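Local coordinates for protein alternansucrase (Leuconostoc mesenteroides, PDB 6HVG) that is a large multidomain enzyme of glycoside hydrolase family 70, with a TIM-barrel-type core and choline-binding-type repeats toward both ends of the chain, at residues G233-F238 with G262-G267; D252-Y257 with T283-A288; K371-Y376 with Y1357-G1362; N650-L655 with S1032-N1037; T1020-S1025 with N1037-S1042. All coordinates share one frame; numbering follows the deposited sequence.

Interaction 1: residues G233-F238 with G262-G267; sequences GQTYYF and GVQIKG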
# COMPACT_ATOMS: atom_id res chain seq x y z
N GLY A 233 -4.13 15.65 35.45
CA GLY A 233 -3.19 14.53 35.39
C GLY A 233 -2.75 13.98 36.75
O GLY A 233 -1.73 13.33 36.84
N GLN A 234 -3.54 14.24 37.79
CA GLN A 234 -3.31 13.63 39.10
C GLN A 234 -4.19 12.38 39.28
O GLN A 234 -5.28 12.28 38.71
CB GLN A 234 -3.61 14.64 40.21
CG GLN A 234 -2.69 15.85 40.28
CD GLN A 234 -3.24 16.95 41.19
OE1 GLN A 234 -2.57 17.43 42.11
NE2 GLN A 234 -4.47 17.36 40.93
N THR A 235 -3.71 11.45 40.10
CA THR A 235 -4.37 10.17 40.30
C THR A 235 -4.76 9.93 41.77
O THR A 235 -3.95 10.10 42.69
CB THR A 235 -3.44 9.01 39.86
OG1 THR A 235 -3.13 9.16 38.48
CG2 THR A 235 -4.10 7.67 40.06
N TYR A 236 -6.01 9.49 41.94
CA TYR A 236 -6.55 9.10 43.25
C TYR A 236 -6.90 7.62 43.23
O TYR A 236 -7.19 7.09 42.16
CB TYR A 236 -7.83 9.84 43.55
CG TYR A 236 -7.70 11.33 43.69
CD1 TYR A 236 -7.58 12.14 42.58
CD2 TYR A 236 -7.73 11.92 44.94
CE1 TYR A 236 -7.48 13.51 42.71
CE2 TYR A 236 -7.62 13.28 45.07
CZ TYR A 236 -7.50 14.07 43.95
OH TYR A 236 -7.41 15.43 44.10
N TYR A 237 -6.95 6.97 44.39
CA TYR A 237 -7.60 5.67 44.45
C TYR A 237 -8.71 5.73 45.45
O TYR A 237 -8.45 6.00 46.62
CB TYR A 237 -6.64 4.56 44.81
CG TYR A 237 -7.33 3.20 44.73
CD1 TYR A 237 -7.54 2.58 43.51
CD2 TYR A 237 -7.81 2.57 45.86
CE1 TYR A 237 -8.17 1.35 43.42
CE2 TYR A 237 -8.45 1.35 45.79
CZ TYR A 237 -8.63 0.74 44.57
OH TYR A 237 -9.27 -0.46 44.49
N PHE A 238 -9.93 5.47 44.99
CA PHE A 238 -11.10 5.50 45.86
C PHE A 238 -11.44 4.09 46.32
O PHE A 238 -11.46 3.16 45.52
CB PHE A 238 -12.26 6.14 45.14
CG PHE A 238 -11.97 7.54 44.68
CD1 PHE A 238 -11.58 7.79 43.37
CD2 PHE A 238 -12.03 8.61 45.58
CE1 PHE A 238 -11.29 9.08 42.95
CE2 PHE A 238 -11.73 9.89 45.17
CZ PHE A 238 -11.36 10.13 43.85
N GLY A 262 -5.12 12.86 49.22
CA GLY A 262 -5.47 11.66 48.47
C GLY A 262 -4.86 11.51 47.09
O GLY A 262 -5.21 10.60 46.34
N VAL A 263 -3.91 12.39 46.76
CA VAL A 263 -3.28 12.39 45.44
C VAL A 263 -2.13 11.40 45.41
O VAL A 263 -1.45 11.22 46.41
CB VAL A 263 -2.75 13.80 45.07
CG1 VAL A 263 -2.01 13.80 43.73
CG2 VAL A 263 -3.89 14.80 45.04
N GLN A 264 -1.89 10.77 44.27
CA GLN A 264 -0.84 9.76 44.16
C GLN A 264 0.53 10.34 43.83
O GLN A 264 0.69 11.06 42.85
CB GLN A 264 -1.19 8.70 43.12
CG GLN A 264 -0.34 7.44 43.30
CD GLN A 264 -0.59 6.36 42.28
OE1 GLN A 264 -1.29 6.56 41.28
NE2 GLN A 264 -0.00 5.20 42.52
N ILE A 265 1.52 10.01 44.65
CA ILE A 265 2.89 10.40 44.38
C ILE A 265 3.47 9.52 43.26
O ILE A 265 3.46 8.29 43.35
CB ILE A 265 3.80 10.31 45.62
CG1 ILE A 265 3.29 11.15 46.81
CG2 ILE A 265 5.21 10.72 45.26
CD1 ILE A 265 2.91 12.60 46.55
N LYS A 266 3.98 10.18 42.21
CA LYS A 266 4.58 9.54 41.03
C LYS A 266 5.90 10.22 40.70
O LYS A 266 5.97 11.44 40.60
CB LYS A 266 3.66 9.66 39.82
CG LYS A 266 2.41 8.77 39.74
CD LYS A 266 1.34 9.47 38.88
CE LYS A 266 0.51 8.54 38.02
NZ LYS A 266 -0.04 7.38 38.74
N GLY A 267 6.95 9.44 40.51
CA GLY A 267 8.24 9.98 40.10
C GLY A 267 8.85 10.82 41.20
O GLY A 267 9.22 11.97 40.97
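T235 and Q264 meet at the middle of this contact. The backbone N-H of Q264 donates to T235 O at 2.7 Å, nearly along the C=O axis but bent at the hydrogen (130°). Their side chains lie side by side and point the same way: CG of Q264 is anti to its backbone N (chi1 -163°), and the extended chain carries OE1 to 3.3 Å from T235 CG2. K266 crosses the threonine at about a right angle. Its NZ bonds to Q264 OE1 at 2.9 Å, coming from above the amide carbonyl plane, and also reaches N282 O. Strand 235-238 belongs to a hairpin with strand 226-229, while loop 262-267 follows the hairpin 249-251/254-256, so consecutive β-hairpins of the choline-binding-type repeat region are joined here. V263 then divides its two methyls. V263 CG2 approaches Y236 CZ at 3.8 Å, whereas V263 CG1 packs 4.0 Å from Q234 CB. The CA of V263 lies over a face of the Y236 ring. Further round the ring, G262 O stands obliquely to it, 3.2 Å from Y236 CD2. At the backbone angles of G262 a side chain would run into the preceding carbonyl and crowd the Y236 ring.

Interaction 2: residues D252-Y257 with T283-A288; sequences DGNLQY and TGNAVA
Q256 and N285 form the polar core of this contact. Their side chains run side by side in the same direction with amide planes only 14° apart, and Q256 NE2 donates to N285 OD1 at 2.9 Å. The bond is fairly straight at the hydrogen (154°) and almost in line with the acceptor C=O. At its other end the glutamine is gripped as well, since Q256 OE1 bonds to Y227 OH, so both polar atoms of this buried amide are engaged. The closely packed side continues next door: the N-H of A286 donates to L255 O at 3.2 Å, and L255 CB rests 3.9 Å from A286 CB. G284 O lies 3.4 Å from Q256 CG, and a water links that oxygen to Y257 N. At the partly exposed N254 the fit is looser. Its amide is turned 64° from that of N285, and N254 OD1 comes close to N285 ND2 at too poor an angle for a bond; N254 ND2, for its part, bonds weakly to D252 O and to I251 O. Toward T283 the contact opens to solvent. This exposed threonine accepts the N-H of N285 on OG1 at 2.9 Å, an ST turn that shapes the backbone leading to A286. The hairpin 249-251/254-256 is thus tied to the strand beginning near 286, consistent with the successive β-hairpins of a choline-binding-type repeat domain.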
# COMPACT_ATOMS: atom_id res chain seq x y z
N ASP A 252 -3.46 -4.29 44.59
CA ASP A 252 -3.16 -5.35 43.62
C ASP A 252 -1.72 -5.79 43.80
O ASP A 252 -1.01 -6.01 42.82
CB ASP A 252 -3.36 -4.87 42.17
CG ASP A 252 -4.71 -4.21 41.93
OD1 ASP A 252 -5.74 -4.70 42.44
OD2 ASP A 252 -4.74 -3.17 41.23
N GLY A 253 -1.25 -5.87 45.04
CA GLY A 253 0.15 -6.26 45.29
C GLY A 253 1.19 -5.19 44.99
O GLY A 253 2.37 -5.48 44.97
N ASN A 254 0.76 -3.94 44.83
CA ASN A 254 1.65 -2.81 44.51
C ASN A 254 1.69 -1.87 45.69
O ASN A 254 0.64 -1.55 46.25
CB ASN A 254 1.16 -2.03 43.30
CG ASN A 254 1.28 -2.81 42.01
OD1 ASN A 254 1.87 -2.33 41.04
ND2 ASN A 254 0.73 -4.01 41.99
N LEU A 255 2.88 -1.41 46.07
CA LEU A 255 3.02 -0.47 47.17
C LEU A 255 2.97 0.94 46.60
O LEU A 255 3.68 1.24 45.64
CB LEU A 255 4.34 -0.69 47.89
CG LEU A 255 4.65 0.11 49.15
CD1 LEU A 255 3.53 -0.06 50.20
CD2 LEU A 255 5.98 -0.32 49.76
N GLN A 256 2.07 1.77 47.12
CA GLN A 256 1.92 3.15 46.64
C GLN A 256 1.74 4.16 47.79
O GLN A 256 1.32 3.81 48.89
CB GLN A 256 0.76 3.21 45.67
CG GLN A 256 1.02 2.44 44.37
CD GLN A 256 -0.22 2.09 43.59
OE1 GLN A 256 -1.35 2.21 44.09
NE2 GLN A 256 -0.02 1.62 42.36
N TYR A 257 2.10 5.42 47.55
CA TYR A 257 1.93 6.47 48.57
C TYR A 257 0.92 7.52 48.16
O TYR A 257 0.82 7.87 47.00
CB TYR A 257 3.25 7.17 48.87
CG TYR A 257 3.08 8.11 50.03
CD1 TYR A 257 2.97 7.60 51.31
CD2 TYR A 257 2.99 9.48 49.86
CE1 TYR A 257 2.79 8.42 52.40
CE2 TYR A 257 2.81 10.31 50.94
CZ TYR A 257 2.72 9.77 52.21
OH TYR A 257 2.51 10.62 53.27
N THR A 283 3.37 4.40 36.95
CA THR A 283 2.63 3.45 37.75
C THR A 283 2.47 3.96 39.17
O THR A 283 1.42 3.77 39.80
CB THR A 283 3.34 2.08 37.82
OG1 THR A 283 4.54 2.21 38.58
CG2 THR A 283 3.68 1.56 36.42
N GLY A 284 3.51 4.60 39.69
CA GLY A 284 3.53 5.00 41.08
C GLY A 284 3.95 3.88 42.00
O GLY A 284 3.81 4.00 43.20
N ASN A 285 4.48 2.79 41.44
CA ASN A 285 4.87 1.63 42.24
C ASN A 285 6.26 1.78 42.85
O ASN A 285 7.14 2.42 42.27
CB ASN A 285 4.83 0.37 41.37
CG ASN A 285 3.47 0.12 40.75
OD1 ASN A 285 2.44 0.55 41.27
ND2 ASN A 285 3.45 -0.60 39.66
N ALA A 286 6.43 1.22 44.05
CA ALA A 286 7.71 1.29 44.75
C ALA A 286 8.78 0.55 43.97
O ALA A 286 8.54 -0.55 43.49
CB ALA A 286 7.58 0.71 46.15
N VAL A 287 9.95 1.18 43.85
CA VAL A 287 11.07 0.62 43.13
C VAL A 287 12.36 1.12 43.72
O VAL A 287 12.42 2.19 44.33
CB VAL A 287 11.05 0.99 41.64
CG1 VAL A 287 9.90 0.31 40.93
CG2 VAL A 287 10.98 2.51 41.47
N ALA A 288 13.40 0.33 43.53
CA ALA A 288 14.72 0.71 43.95
C ALA A 288 15.15 1.94 43.13
O ALA A 288 14.87 2.05 41.92
CB ALA A 288 15.71 -0.43 43.77
O HOH W 1 2.24 6.12 44.62

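Interaction 3: residues K371-Y376 with Y1357-G1362; sequences KTAIEY and YFMPNG
N1361 and E375 are joined by a hydrogen bond. N1361 ND2 donates to E375 O at 3.0 Å, almost straight at the hydrogen (172°), with the acceptor in the asparagine amide plane and the donor tilted out of the carbonyl plane. CG of N1361 sits between its backbone N and carbonyl carbon (chi1 60°), a crowded position. Both partners have further bonds: E375 O also accepts from Q377 NE2, and N1361 OD1 takes a weak one from V1363 N. N1361 belongs to a type I turn, M1359 to G1362, closed by G1362 N bonding to M1359 O at 2.9 Å.

Apolar contacts cluster around P1360. A373 CB touches P1360 CD at 3.9 Å and M1359 SD at 4.2 Å, while I374 crosses the proline at about a right angle and brings CD1 to 4.1 Å from P1360 CB. F360, on strand 360-363, packs against both A373 and P1360.

The aromatic contact is Y376, which slides past N1361 in the opposite direction. N1361 O lies at the edge of the ring, in its plane, 3.6 Å from Y376 CD1, and the ring also stacks with F378.

The contact joins choline-binding-type and cell-wall-binding-type repeat regions from far-apart parts of the chain. No charged side chain carries it: a directed amide-to-backbone bond ties the turn to the 371-376 loop, the proline, alanine and isoleucine add apolar packing, and the tyrosine offers its C-H edge to a backbone oxygen.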
# COMPACT_ATOMS: atom_id res chain seq x y z
N LYS A 371 33.50 -14.78 33.11
CA LYS A 371 33.94 -16.11 32.72
C LYS A 371 35.22 -15.95 31.90
O LYS A 371 35.39 -14.99 31.15
CB LYS A 371 32.90 -16.80 31.84
CG LYS A 371 31.44 -16.61 32.25
CD LYS A 371 30.50 -16.86 31.07
CE LYS A 371 29.08 -16.40 31.37
NZ LYS A 371 28.30 -17.43 32.12
N THR A 372 36.10 -16.92 31.99
CA THR A 372 37.36 -16.89 31.25
C THR A 372 37.20 -17.19 29.75
O THR A 372 38.10 -16.91 28.97
CB THR A 372 38.39 -17.81 31.93
OG1 THR A 372 39.67 -17.60 31.33
CG2 THR A 372 37.99 -19.26 31.85
N ALA A 373 36.04 -17.74 29.36
CA ALA A 373 35.71 -18.09 27.97
C ALA A 373 36.75 -18.99 27.33
O ALA A 373 37.02 -18.90 26.13
CB ALA A 373 35.51 -16.86 27.13
N ILE A 374 37.31 -19.87 28.16
CA ILE A 374 38.24 -20.91 27.77
C ILE A 374 37.47 -22.22 27.51
O ILE A 374 37.80 -22.97 26.60
CB ILE A 374 39.26 -21.13 28.91
CG1 ILE A 374 40.12 -19.87 29.12
CG2 ILE A 374 40.15 -22.34 28.67
CD1 ILE A 374 40.80 -19.34 27.88
N GLU A 375 36.45 -22.46 28.33
CA GLU A 375 35.61 -23.63 28.17
C GLU A 375 34.71 -23.54 26.95
O GLU A 375 34.00 -22.55 26.78
CB GLU A 375 34.73 -23.83 29.39
CG GLU A 375 35.55 -24.18 30.63
CD GLU A 375 34.69 -24.61 31.80
OE1 GLU A 375 33.56 -25.08 31.55
OE2 GLU A 375 35.17 -24.49 32.96
N TYR A 376 34.74 -24.57 26.12
CA TYR A 376 33.86 -24.62 24.97
C TYR A 376 32.42 -24.71 25.44
O TYR A 376 32.12 -25.44 26.34
CB TYR A 376 34.22 -25.77 24.06
CG TYR A 376 35.54 -25.56 23.34
CD1 TYR A 376 35.78 -24.42 22.55
CD2 TYR A 376 36.56 -26.51 23.42
CE1 TYR A 376 36.99 -24.25 21.89
CE2 TYR A 376 37.77 -26.34 22.78
CZ TYR A 376 37.98 -25.21 21.99
OH TYR A 376 39.18 -25.04 21.33
N TYR A 1357 33.80 -10.27 16.53
CA TYR A 1357 34.61 -10.46 17.73
C TYR A 1357 34.44 -11.91 18.26
O TYR A 1357 33.42 -12.23 18.85
CB TYR A 1357 34.14 -9.47 18.78
CG TYR A 1357 35.03 -9.31 20.00
CD1 TYR A 1357 35.09 -10.28 20.97
CD2 TYR A 1357 35.73 -8.13 20.22
CE1 TYR A 1357 35.88 -10.10 22.11
CE2 TYR A 1357 36.49 -7.94 21.36
CZ TYR A 1357 36.58 -8.92 22.29
OH TYR A 1357 37.35 -8.71 23.41
N PHE A 1358 35.41 -12.77 18.01
CA PHE A 1358 35.34 -14.16 18.50
C PHE A 1358 36.15 -14.37 19.77
O PHE A 1358 37.28 -13.90 19.85
CB PHE A 1358 35.78 -15.16 17.44
CG PHE A 1358 34.99 -15.08 16.19
CD1 PHE A 1358 33.69 -15.54 16.20
CD2 PHE A 1358 35.50 -14.52 15.05
CE1 PHE A 1358 32.89 -15.49 15.06
CE2 PHE A 1358 34.71 -14.45 13.90
CZ PHE A 1358 33.40 -14.92 13.90
N MET A 1359 35.59 -15.09 20.73
CA MET A 1359 36.23 -15.26 22.03
C MET A 1359 37.23 -16.41 21.97
O MET A 1359 37.41 -17.03 20.93
CB MET A 1359 35.16 -15.44 23.10
CG MET A 1359 34.16 -14.28 23.12
SD MET A 1359 33.27 -14.22 24.68
CE MET A 1359 31.56 -14.11 24.24
N PRO A 1360 37.95 -16.68 23.06
CA PRO A 1360 38.94 -17.76 22.96
C PRO A 1360 38.30 -19.13 22.70
O PRO A 1360 38.94 -20.00 22.13
CB PRO A 1360 39.62 -17.74 24.33
CG PRO A 1360 39.33 -16.40 24.91
CD PRO A 1360 38.02 -15.97 24.34
N ASN A 1361 37.03 -19.29 23.11
CA ASN A 1361 36.28 -20.50 22.82
C ASN A 1361 35.46 -20.38 21.54
O ASN A 1361 34.63 -21.24 21.25
CB ASN A 1361 35.36 -20.87 23.99
CG ASN A 1361 34.37 -19.79 24.31
OD1 ASN A 1361 34.28 -18.79 23.60
ND2 ASN A 1361 33.64 -19.96 25.39
N GLY A 1362 35.68 -19.30 20.78
CA GLY A 1362 35.11 -19.16 19.41
C GLY A 1362 33.72 -18.60 19.34
O GLY A 1362 33.18 -18.43 18.24

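Interaction 4: residues N650-L655 with S1032-N1037; sequences NANKHL and SVFHSN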
# COMPACT_ATOMS: atom_id res chain seq x y z
N ASN A 650 -7.52 10.62 -38.32
CA ASN A 650 -6.93 9.29 -38.08
C ASN A 650 -6.58 9.09 -36.61
O ASN A 650 -6.90 8.06 -36.02
CB ASN A 650 -5.65 9.10 -38.92
CG ASN A 650 -5.92 8.93 -40.39
OD1 ASN A 650 -7.06 9.07 -40.86
ND2 ASN A 650 -4.88 8.61 -41.14
N ALA A 651 -5.89 10.08 -36.04
CA ALA A 651 -5.51 10.09 -34.64
C ALA A 651 -6.74 9.96 -33.75
O ALA A 651 -6.78 9.10 -32.89
CB ALA A 651 -4.75 11.37 -34.30
N ASN A 652 -7.74 10.81 -33.98
CA ASN A 652 -8.92 10.86 -33.13
C ASN A 652 -9.90 9.72 -33.34
O ASN A 652 -10.79 9.54 -32.52
CB ASN A 652 -9.62 12.20 -33.25
CG ASN A 652 -8.73 13.37 -32.83
OD1 ASN A 652 -7.52 13.21 -32.59
ND2 ASN A 652 -9.33 14.55 -32.70
N LYS A 653 -9.73 8.94 -34.40
CA LYS A 653 -10.49 7.69 -34.59
C LYS A 653 -10.02 6.59 -33.65
O LYS A 653 -10.69 5.57 -33.51
CB LYS A 653 -10.35 7.17 -36.02
CG LYS A 653 -11.54 7.42 -36.91
CD LYS A 653 -11.21 7.13 -38.36
CE LYS A 653 -12.17 7.85 -39.31
NZ LYS A 653 -11.59 7.99 -40.67
N HIS A 654 -8.86 6.77 -33.05
CA HIS A 654 -8.29 5.76 -32.16
C HIS A 654 -7.80 6.44 -30.89
O HIS A 654 -6.62 6.34 -30.53
CB HIS A 654 -7.13 5.02 -32.85
CG HIS A 654 -7.53 4.35 -34.12
ND1 HIS A 654 -7.55 5.01 -35.32
CD2 HIS A 654 -7.92 3.08 -34.37
CE1 HIS A 654 -7.94 4.19 -36.27
NE2 HIS A 654 -8.16 3.00 -35.72
N LEU A 655 -8.73 7.14 -30.22
CA LEU A 655 -8.44 7.77 -28.92
C LEU A 655 -7.81 6.80 -27.95
O LEU A 655 -8.37 5.75 -27.72
CB LEU A 655 -9.72 8.33 -28.28
CG LEU A 655 -10.12 9.73 -28.68
CD1 LEU A 655 -11.52 10.01 -28.14
CD2 LEU A 655 -9.12 10.75 -28.16
N SER A 1032 3.89 14.72 -34.28
CA SER A 1032 3.01 14.35 -33.20
C SER A 1032 1.71 13.71 -33.70
O SER A 1032 1.29 13.94 -34.83
CB SER A 1032 2.74 15.60 -32.35
OG SER A 1032 1.84 15.33 -31.28
N VAL A 1033 1.09 12.91 -32.84
CA VAL A 1033 -0.16 12.24 -33.12
C VAL A 1033 -1.33 13.14 -32.69
O VAL A 1033 -2.03 13.69 -33.53
CB VAL A 1033 -0.23 10.87 -32.43
CG1 VAL A 1033 -1.62 10.25 -32.53
CG2 VAL A 1033 0.79 9.94 -33.03
N PHE A 1034 -1.55 13.26 -31.38
CA PHE A 1034 -2.65 14.07 -30.90
C PHE A 1034 -2.28 15.55 -30.88
O PHE A 1034 -1.12 15.92 -30.72
CB PHE A 1034 -3.12 13.58 -29.53
CG PHE A 1034 -3.83 12.27 -29.59
CD1 PHE A 1034 -5.08 12.18 -30.18
CD2 PHE A 1034 -3.24 11.12 -29.09
CE1 PHE A 1034 -5.73 10.95 -30.25
CE2 PHE A 1034 -3.87 9.90 -29.16
CZ PHE A 1034 -5.12 9.81 -29.72
N HIS A 1035 -3.30 16.39 -31.07
CA HIS A 1035 -3.13 17.84 -31.01
C HIS A 1035 -4.29 18.43 -30.25
O HIS A 1035 -5.43 18.12 -30.56
CB HIS A 1035 -3.05 18.45 -32.41
CG HIS A 1035 -1.87 17.98 -33.20
ND1 HIS A 1035 -1.95 16.94 -34.10
CD2 HIS A 1035 -0.58 18.38 -33.19
CE1 HIS A 1035 -0.76 16.72 -34.62
NE2 HIS A 1035 0.09 17.57 -34.07
N SER A 1036 -4.00 19.27 -29.25
CA SER A 1036 -5.04 19.89 -28.46
C SER A 1036 -5.64 20.99 -29.31
O SER A 1036 -4.96 21.98 -29.61
CB SER A 1036 -4.51 20.45 -27.14
OG SER A 1036 -5.59 20.76 -26.25
N ASN A 1037 -6.89 20.81 -29.70
CA ASN A 1037 -7.61 21.79 -30.48
C ASN A 1037 -9.10 21.56 -30.34
O ASN A 1037 -9.51 20.69 -29.59
CB ASN A 1037 -7.16 21.75 -31.94
CG ASN A 1037 -7.30 20.37 -32.57
OD1 ASN A 1037 -8.28 19.67 -32.36
ND2 ASN A 1037 -6.34 20.02 -33.39
O HOH W 2 -5.47 15.14 -32.44
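V1033 meets A651 first, with CG1 anti to its backbone N (chi1 171°) and 3.8 Å from A651 CB. The same methyl also lies over one face of the next ring, F1034, offset toward the rim. F1034 does most of the work, reaching with its CE1/CZ end to the end of helix 648-652. Its CE1 stands 3.4 Å from A651 O, CD1 is 3.6 Å from N652 OD1, and H654 O lies in the ring plane at 3.9 Å from CZ. L655 crosses at about a right angle and places CD2 4.0 Å from F1034 CE1. At H1035 the contact turns polar: a water accepts from H1035 N at 2.9 Å and donates to N652 OD1 at 2.8 Å. The imidazole of H1035 bonds through ND1 to D648 and through NE2 to D1030, which would favour a positively charged ring. N1037 adds a bond from ND2 to D648, at the start of that helix. The loop is thereby packed against the turn that leads from helix 648-652 into strand 657-658 of the parallel barrel sheet. Chemically, N652 OD1 and H654 O, near the ring plane, would suit the slightly positive C-H edge of the phenylalanine, while the polar link between the segments runs through a water.

Interaction 5: residues T1020-S1025 with N1037-S1042; sequences TVATES and NAALDS
T1020 lies over the flat peptide that joins A1038 to A1039. Its CB sits over one face of that group, T1020 CB being 3.9 Å from A1039 N, and T1020 OG1 comes 3.4 Å from A1038 CB. The carbonyl oxygen of that peptide, A1038 O, accepts from S1042 OG at 2.7 Å, the donor tilted somewhat out of the plane. The remaining flat group, the N1037 amide, stays within its own segment: N1037 is the N-cap of the short helix, its OD1 accepting from L1040 N at 3.0 Å.

Across the contact, T1020 N donates to S1042 OG at 2.9 Å in a nearly straight bond (163°). OG of S1042 lies beside its own backbone N (chi1 -53°), and the hydroxyl both accepts from the loop and donates back into the helix, which fixes its rotation. T1020 O adds a CA-H...O contact, 3.5 Å from A1039 CA. A1022 CB completes the patch, touching A1039 CB at 4.2 Å, next to the exposed end of the loop. A surface loop thus lies against the small-residue side of a short, N-capped helix, weakly bonded along its length, that leads toward barrel strand 1045-1047 of the family 70 domain.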
# COMPACT_ATOMS: atom_id res chain seq x y z
N THR A 1020 -16.44 20.43 -33.21
CA THR A 1020 -15.66 20.51 -34.43
C THR A 1020 -15.30 19.09 -34.93
O THR A 1020 -14.76 18.28 -34.19
CB THR A 1020 -14.40 21.36 -34.18
OG1 THR A 1020 -14.78 22.65 -33.68
CG2 THR A 1020 -13.60 21.53 -35.44
N VAL A 1021 -15.63 18.79 -36.18
CA VAL A 1021 -15.19 17.54 -36.79
C VAL A 1021 -13.68 17.60 -37.07
O VAL A 1021 -13.13 18.65 -37.39
CB VAL A 1021 -16.00 17.24 -38.07
CG1 VAL A 1021 -15.44 16.05 -38.84
CG2 VAL A 1021 -17.46 16.97 -37.69
N ALA A 1022 -13.01 16.47 -36.91
CA ALA A 1022 -11.58 16.40 -37.13
C ALA A 1022 -11.26 16.36 -38.62
O ALA A 1022 -11.93 15.65 -39.38
CB ALA A 1022 -11.01 15.16 -36.45
N THR A 1023 -10.22 17.08 -39.02
CA THR A 1023 -9.89 17.28 -40.43
C THR A 1023 -8.92 16.23 -40.98
O THR A 1023 -7.93 15.87 -40.34
CB THR A 1023 -9.25 18.67 -40.63
OG1 THR A 1023 -8.10 18.82 -39.77
CG2 THR A 1023 -10.26 19.76 -40.31
N GLU A 1024 -9.20 15.80 -42.21
CA GLU A 1024 -8.45 14.73 -42.86
C GLU A 1024 -7.11 15.21 -43.43
O GLU A 1024 -6.30 14.41 -43.89
CB GLU A 1024 -9.30 14.13 -43.98
CG GLU A 1024 -10.71 13.69 -43.57
CD GLU A 1024 -10.77 12.29 -42.98
OE1 GLU A 1024 -9.72 11.61 -42.85
OE2 GLU A 1024 -11.88 11.84 -42.65
N SER A 1025 -6.90 16.52 -43.42
CA SER A 1025 -5.70 17.11 -44.00
C SER A 1025 -4.53 16.95 -43.06
O SER A 1025 -4.71 16.87 -41.84
CB SER A 1025 -5.92 18.61 -44.25
OG SER A 1025 -6.08 19.30 -43.01
N ASN A 1037 -6.89 20.81 -29.70
CA ASN A 1037 -7.61 21.79 -30.48
C ASN A 1037 -9.10 21.56 -30.34
O ASN A 1037 -9.51 20.69 -29.59
CB ASN A 1037 -7.16 21.75 -31.94
CG ASN A 1037 -7.30 20.37 -32.57
OD1 ASN A 1037 -8.28 19.67 -32.36
ND2 ASN A 1037 -6.34 20.02 -33.39
N ALA A 1038 -9.91 22.34 -31.05
CA ALA A 1038 -11.36 22.27 -30.91
C ALA A 1038 -11.91 20.91 -31.27
O ALA A 1038 -12.89 20.46 -30.67
CB ALA A 1038 -12.02 23.33 -31.75
N ALA A 1039 -11.27 20.23 -32.22
CA ALA A 1039 -11.71 18.88 -32.62
C ALA A 1039 -11.47 17.87 -31.52
O ALA A 1039 -12.37 17.13 -31.16
CB ALA A 1039 -11.03 18.45 -33.91
N LEU A 1040 -10.26 17.83 -30.97
CA LEU A 1040 -9.96 16.90 -29.88
C LEU A 1040 -10.85 17.23 -28.68
O LEU A 1040 -11.36 16.32 -28.05
CB LEU A 1040 -8.49 16.98 -29.49
CG LEU A 1040 -7.94 15.89 -28.57
CD1 LEU A 1040 -8.17 14.52 -29.15
CD2 LEU A 1040 -6.45 16.07 -28.34
N ASP A 1041 -11.09 18.52 -28.42
CA ASP A 1041 -11.93 18.96 -27.31
C ASP A 1041 -13.38 18.52 -27.46
O ASP A 1041 -14.12 18.47 -26.48
CB ASP A 1041 -11.90 20.48 -27.16
CG ASP A 1041 -10.54 21.01 -26.73
OD1 ASP A 1041 -9.60 20.21 -26.46
OD2 ASP A 1041 -10.40 22.26 -26.67
N SER A 1042 -13.80 18.20 -28.68
CA SER A 1042 -15.17 17.74 -28.94
C SER A 1042 -15.42 16.30 -28.49
O SER A 1042 -16.55 15.82 -28.59
CB SER A 1042 -15.50 17.89 -30.41
OG SER A 1042 -15.25 19.23 -30.85

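How the interactions relate
From the N terminus, interaction 1 closes a short loop between neighbouring hairpins of the repeat region, and interaction 2 opens inside that loop and closes beyond it, so the two cross. They also touch, with I265 N probably bonded to Y257 O. Interaction 3 opens next, at 371-376, and closes only at 1357-1362, bringing two distant repeat regions together. Nested within its long loop, in the family 70 domain, interaction 4 opens at 650-655 and closes at 1032-1037; interaction 5 opens at 1020-1025, before that closure, and closes at 1037-1042, so they cross. They share N1037, and F1034 and L655 pack on L1040. The centre of interaction 4 lies about 75 Å from that of interaction 1.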